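Local coordinates for protein aminotransferase, class III (Thermomicrobium roseum, PDB 6IO1) that acts as a thermostable (S)-enantioselective omega-transaminase, transferring amino groups with the help of pyridoxal 5'-phosphate, at residues E211-E216 with Y253-I258; V235-D240 with Q276-Q281. All coordinates share one frame; numbering follows the deposited sequence.

Both contacts are partly buried, but they lie at different depths: interaction 1 is centred about 24 Å from the centre of the chain, interaction 2 about 14 Å. Helix 198-216 joins them, since its last turns form one side of interaction 1 while Pro239 of 235-240 packs on its beginning. Strand 256-260 is shared too: Leu257 CD2 lies 3.6 Å from Val280 CG2. Each contact centres on a tyrosine just before the glycine of a Schellman motif, yet the chemistry differs. In interaction 1 an isoleucine methyl lies over one ring face and an exposed glutamate nears the ring's outer carbons; in interaction 2 aliphatic carbons of a loop proline and valine pack against the ring and its hydroxyl.

Interaction 1. Residues E211-E216 with Y253-I258; sequences ETIERE and YGILLI
Tyr253 lays its ring against Ile213 of the helix ending at Glu216. Ile213 CG2 stands 3.7 Å from the ring centroid and only 7° off the normal, a CH-pi contact over the middle of one face, while CD1 on its other branch touches Tyr253 CD2 at 3.7 Å. A beta-branched residue suits this place: CG2 covers the ring while the longer branch ends in CD1, which lies against both Tyr253 and Ile255. Glu214, bent at chi2 (-49°), brings OE2 to 3.2 Å from Tyr253 CE1, its carboxylate plane turned 28° from the ring. The phenol reaches the helix surface, where its OH is hydrogen-bonded to Glu210. Gly254 follows, with the positive phi of a Schellman motif that closes helix 242-253 and which glycine adopts without strain. The chain then turns so that Ile255 meets Ile213 tip to tip, CD1 to CD1 at 3.7 Å, and also packs on Ile221. From Leu256 the chain enters the sheet, pairing with strand 221-226. The arrangement belongs to a beta-alpha-beta crossover: helix 242-253 links parallel neighbouring strands 221-226 and 256-260, and helix 198-216 packs against its end, as in the large domain of fold-type I, PLP-dependent aminotransferases.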
loop_
_atom_site.group_PDB
_atom_site.type_symbol
_atom_site.label_atom_id
_atom_site.label_comp_id
_atom_site.label_asym_id
_atom_site.label_seq_id
_atom_site.Cartn_x
_atom_site.Cartn_y
_atom_site.Cartn_z
ATOM N N GLU B 211 13.859 -22.592 22.618
ATOM C CA GLU B 211 12.899 -23.666 22.853
ATOM C C GLU B 211 11.734 -23.596 21.870
ATOM O O GLU B 211 11.229 -24.636 21.423
ATOM C CB GLU B 211 12.441 -23.636 24.310
ATOM C CG GLU B 211 13.596 -23.978 25.241
ATOM C CD GLU B 211 13.170 -24.358 26.642
ATOM O OE1 GLU B 211 12.920 -25.554 26.879
ATOM O OE2 GLU B 211 13.125 -23.465 27.512
ATOM N N THR B 212 11.287 -22.386 21.515
ATOM C CA THR B 212 10.239 -22.260 20.503
ATOM C C THR B 212 10.714 -22.790 19.156
ATOM O O THR B 212 9.976 -23.506 18.462
ATOM C CB THR B 212 9.793 -20.804 20.383
ATOM O OG1 THR B 212 9.155 -20.397 21.600
ATOM C CG2 THR B 212 8.812 -20.645 19.228
ATOM N N ILE B 213 11.952 -22.460 18.776
ATOM C CA ILE B 213 12.500 -22.955 17.516
ATOM C C ILE B 213 12.565 -24.475 17.527
ATOM O O ILE B 213 12.213 -25.136 16.542
ATOM C CB ILE B 213 13.886 -22.332 17.257
ATOM C CG1 ILE B 213 13.754 -20.844 16.935
ATOM C CG2 ILE B 213 14.599 -23.063 16.132
ATOM C CD1 ILE B 213 15.084 -20.130 16.826
ATOM N N GLU B 214 13.007 -25.054 18.645
ATOM C CA GLU B 214 13.064 -26.509 18.750
ATOM C C GLU B 214 11.677 -27.142 18.641
ATOM O O GLU B 214 11.516 -28.174 17.982
ATOM C CB GLU B 214 13.755 -26.918 20.051
ATOM C CG GLU B 214 15.266 -26.728 20.016
ATOM C CD GLU B 214 15.902 -27.327 18.774
ATOM O OE1 GLU B 214 16.033 -28.567 18.710
ATOM O OE2 GLU B 214 16.266 -26.558 17.859
ATOM N N ARG B 215 10.669 -26.556 19.295
ATOM C CA ARG B 215 9.316 -27.112 19.215
ATOM C C ARG B 215 8.791 -27.089 17.793
ATOM O O ARG B 215 8.269 -28.091 17.285
ATOM C CB ARG B 215 8.367 -26.322 20.095
ATOM C CG ARG B 215 7.020 -26.931 20.270
ATOM C CD ARG B 215 6.180 -25.871 20.951
ATOM N NE ARG B 215 5.897 -24.665 20.155
ATOM C CZ ARG B 215 5.728 -23.430 20.648
ATOM N NH1 ARG B 215 5.817 -23.176 21.954
ATOM N NH2 ARG B 215 5.463 -22.425 19.824
ATOM N N GLU B 216 8.835 -25.908 17.180
ATOM C CA GLU B 216 8.342 -25.721 15.791
ATOM C C GLU B 216 9.196 -26.523 14.802
ATOM O O GLU B 216 8.622 -27.091 13.854
ATOM C CB GLU B 216 8.355 -24.234 15.432
ATOM C CG GLU B 216 7.386 -23.407 16.257
ATOM C CD GLU B 216 5.931 -23.822 16.129
ATOM O OE1 GLU B 216 5.606 -24.545 15.166
ATOM O OE2 GLU B 216 5.127 -23.424 16.993
ATOM N N TYR B 253 20.427 -21.179 13.633
ATOM C CA TYR B 253 19.486 -22.050 12.935
ATOM C C TYR B 253 19.300 -21.693 11.464
ATOM O O TYR B 253 18.512 -22.351 10.778
ATOM C CB TYR B 253 18.132 -22.051 13.646
ATOM C CG TYR B 253 18.206 -22.659 15.024
ATOM C CD1 TYR B 253 18.246 -24.036 15.195
ATOM C CD2 TYR B 253 18.255 -21.855 16.153
ATOM C CE1 TYR B 253 18.321 -24.596 16.456
ATOM C CE2 TYR B 253 18.331 -22.403 17.415
ATOM C CZ TYR B 253 18.364 -23.773 17.562
ATOM O OH TYR B 253 18.439 -24.320 18.822
ATOM N N GLY B 254 20.007 -20.683 10.960
ATOM C CA GLY B 254 19.866 -20.291 9.572
ATOM C C GLY B 254 18.619 -19.496 9.269
ATOM O O GLY B 254 18.313 -19.271 8.092
ATOM N N ILE B 255 17.890 -19.068 10.298
ATOM C CA ILE B 255 16.650 -18.328 10.110
ATOM C C ILE B 255 16.962 -16.902 9.676
ATOM O O ILE B 255 17.822 -16.231 10.264
ATOM C CB ILE B 255 15.821 -18.360 11.403
ATOM C CG1 ILE B 255 15.386 -19.793 11.713
ATOM C CG2 ILE B 255 14.621 -17.443 11.302
ATOM C CD1 ILE B 255 14.912 -19.997 13.132
ATOM N N LEU B 256 16.271 -16.435 8.639
ATOM C CA LEU B 256 16.468 -15.078 8.154
ATOM C C LEU B 256 15.978 -14.064 9.181
ATOM O O LEU B 256 15.038 -14.316 9.938
ATOM C CB LEU B 256 15.729 -14.864 6.832
ATOM C CG LEU B 256 16.086 -15.758 5.645
ATOM C CD1 LEU B 256 15.248 -15.381 4.431
ATOM C CD2 LEU B 256 17.569 -15.666 5.324
ATOM N N LEU B 257 16.635 -12.909 9.211
ATOM C CA LEU B 257 16.252 -11.812 10.090
ATOM C C LEU B 257 15.683 -10.677 9.251
ATOM O O LEU B 257 16.389 -10.102 8.416
ATOM C CB LEU B 257 17.442 -11.324 10.914
ATOM C CG LEU B 257 17.191 -10.040 11.706
ATOM C CD1 LEU B 257 16.043 -10.222 12.690
ATOM C CD2 LEU B 257 18.450 -9.607 12.425
ATOM N N ILE B 258 14.413 -10.359 9.475
ATOM C CA ILE B 258 13.756 -9.224 8.840
ATOM C C ILE B 258 13.668 -8.116 9.878
ATOM O O ILE B 258 12.941 -8.237 10.870
ATOM C CB ILE B 258 12.368 -9.595 8.304
ATOM C CG1 ILE B 258 12.465 -10.752 7.308
ATOM C CG2 ILE B 258 11.705 -8.387 7.659
ATOM C CD1 ILE B 258 11.123 -11.322 6.907
#

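Interaction 2. Residues V235-D240 with Q276-Q281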
loop_
_atom_site.group_PDB
_atom_site.type_symbol
_atom_site.label_atom_id
_atom_site.label_comp_id
_atom_site.label_asym_id
_atom_site.label_seq_id
_atom_site.Cartn_x
_atom_site.Cartn_y
_atom_site.Cartn_z
ATOM N N VAL B 235 6.458 1.637 22.536
ATOM C CA VAL B 235 7.833 2.117 22.669
ATOM C C VAL B 235 8.590 1.195 23.618
ATOM O O VAL B 235 9.035 1.612 24.692
ATOM C CB VAL B 235 7.880 3.585 23.135
ATOM C CG1 VAL B 235 9.306 4.129 23.070
ATOM C CG2 VAL B 235 6.963 4.434 22.274
ATOM N N VAL B 236 8.714 -0.072 23.239
ATOM C CA VAL B 236 9.404 -1.058 24.058
ATOM C C VAL B 236 10.877 -1.030 23.671
ATOM O O VAL B 236 11.262 -1.539 22.616
ATOM C CB VAL B 236 8.807 -2.458 23.883
ATOM C CG1 VAL B 236 9.506 -3.450 24.798
ATOM C CG2 VAL B 236 7.313 -2.432 24.160
ATOM N N VAL B 237 11.700 -0.439 24.529
ATOM C CA VAL B 237 13.140 -0.388 24.305
ATOM C C VAL B 237 13.729 -1.702 24.801
ATOM O O VAL B 237 13.568 -2.045 25.980
ATOM C CB VAL B 237 13.779 0.820 25.008
ATOM C CG1 VAL B 237 15.260 0.904 24.677
ATOM C CG2 VAL B 237 13.065 2.102 24.607
ATOM N N PRO B 238 14.405 -2.466 23.948
ATOM C CA PRO B 238 14.895 -3.778 24.360
ATOM C C PRO B 238 16.026 -3.635 25.361
ATOM O O PRO B 238 16.708 -2.600 25.395
ATOM C CB PRO B 238 15.388 -4.396 23.044
ATOM C CG PRO B 238 15.797 -3.217 22.229
ATOM C CD PRO B 238 14.808 -2.131 22.571
ATOM N N PRO B 239 16.253 -4.643 26.198
ATOM C CA PRO B 239 17.367 -4.565 27.143
ATOM C C PRO B 239 18.694 -4.644 26.407
ATOM O O PRO B 239 18.783 -5.118 25.273
ATOM C CB PRO B 239 17.154 -5.782 28.049
ATOM C CG PRO B 239 16.394 -6.743 27.201
ATOM C CD PRO B 239 15.504 -5.906 26.324
ATOM N N ASP B 240 19.735 -4.149 27.071
ATOM C CA ASP B 240 21.066 -4.164 26.482
ATOM C C ASP B 240 21.504 -5.593 26.191
ATOM O O ASP B 240 21.364 -6.483 27.036
ATOM C CB ASP B 240 22.056 -3.472 27.417
ATOM C CG ASP B 240 21.706 -2.016 27.661
ATOM O OD1 ASP B 240 21.194 -1.362 26.728
ATOM O OD2 ASP B 240 21.946 -1.522 28.783
ATOM N N GLN B 276 22.199 0.078 13.278
ATOM C CA GLN B 276 23.481 0.576 13.763
ATOM C C GLN B 276 23.482 0.727 15.280
ATOM O O GLN B 276 24.496 0.452 15.932
ATOM C CB GLN B 276 23.824 1.908 13.095
ATOM C CG GLN B 276 25.190 2.441 13.496
ATOM C CD GLN B 276 25.624 3.642 12.682
ATOM O OE1 GLN B 276 24.976 4.011 11.702
ATOM N NE2 GLN B 276 26.729 4.259 13.084
ATOM N N GLN B 277 22.360 1.164 15.857
ATOM C CA GLN B 277 22.287 1.321 17.307
ATOM C C GLN B 277 22.540 0.002 18.020
ATOM O O GLN B 277 23.263 -0.045 19.023
ATOM C CB GLN B 277 20.920 1.874 17.715
ATOM C CG GLN B 277 20.662 3.311 17.317
ATOM C CD GLN B 277 21.143 4.303 18.355
ATOM O OE1 GLN B 277 21.622 3.920 19.422
ATOM N NE2 GLN B 277 21.006 5.589 18.052
ATOM N N TYR B 278 21.957 -1.082 17.516
ATOM C CA TYR B 278 21.947 -2.358 18.214
ATOM C C TYR B 278 22.906 -3.377 17.612
ATOM O O TYR B 278 22.866 -4.550 17.996
ATOM C CB TYR B 278 20.518 -2.900 18.254
ATOM C CG TYR B 278 19.610 -2.002 19.065
ATOM C CD1 TYR B 278 19.611 -2.060 20.451
ATOM C CD2 TYR B 278 18.788 -1.068 18.449
ATOM C CE1 TYR B 278 18.803 -1.234 21.203
ATOM C CE2 TYR B 278 17.972 -0.234 19.194
ATOM C CZ TYR B 278 17.985 -0.323 20.571
ATOM O OH TYR B 278 17.181 0.500 21.324
ATOM N N GLY B 279 23.766 -2.954 16.685
ATOM C CA GLY B 279 24.786 -3.818 16.122
ATOM C C GLY B 279 24.251 -5.099 15.521
ATOM O O GLY B 279 24.690 -6.195 15.883
ATOM N N VAL B 280 23.295 -4.974 14.607
ATOM C CA VAL B 280 22.698 -6.124 13.945
ATOM C C VAL B 280 22.768 -5.911 12.440
ATOM O O VAL B 280 22.704 -4.779 11.948
ATOM C CB VAL B 280 21.244 -6.359 14.423
ATOM C CG1 VAL B 280 20.259 -5.491 13.655
ATOM C CG2 VAL B 280 20.876 -7.827 14.320
ATOM N N GLN B 281 22.938 -7.008 11.710
ATOM C CA GLN B 281 23.001 -6.980 10.248
ATOM C C GLN B 281 21.910 -7.883 9.698
ATOM O O GLN B 281 22.110 -9.106 9.580
ATOM C CB GLN B 281 24.376 -7.423 9.748
ATOM C CG GLN B 281 24.507 -7.475 8.232
ATOM C CD GLN B 281 24.587 -6.099 7.601
ATOM O OE1 GLN B 281 24.938 -5.120 8.260
ATOM N NE2 GLN B 281 24.265 -6.018 6.316
#
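Tyr278 leaves its backbone with CG anti to the carbonyl carbon (chi1 -64°), which sends the ring out from the end of its helix towards Pro238 and Val237. On the other side, Val237 holds CG1 anti to its own N (chi1 -176°), placing that methyl beside the tyrosine oxygen. The nearest approach is Pro238 CG to Tyr278 CE1 at 3.7 Å, with the pyrrolidine ring set obliquely against the aromatic one. Pro238 CD comes to 3.8 Å from Tyr278 OH, and Val237 CG1 lies 3.9 Å from that same OH, so the far end of the phenol rests against aliphatic carbon of two successive residues, both approaching from the loop's side. Proline fits this irregular loop well: its ring offers a rigid apolar surface, and it has no backbone N-H that would need an acceptor. With a serine at the place of Tyr278, Pro238 and Val237 would probably lose the surface they rest on, leaving a gap beside the loop and Trp243 without its aromatic partner. Just beyond the tyrosine, Gly279 takes a positive phi in a Schellman motif that ends the short helix. The cofactor, as PMP, is about 13 Å from the tyrosine side chain, so this is packing at some remove from the reaction centre. Trp243 of helix 242-253 meets the Tyr278 ring with planes at about 55°, Lys376 of strand 370-376 touches both Val237 and Tyr278, and Pro239, turned away, packs on Phe201 and Val202 of helix 198-216.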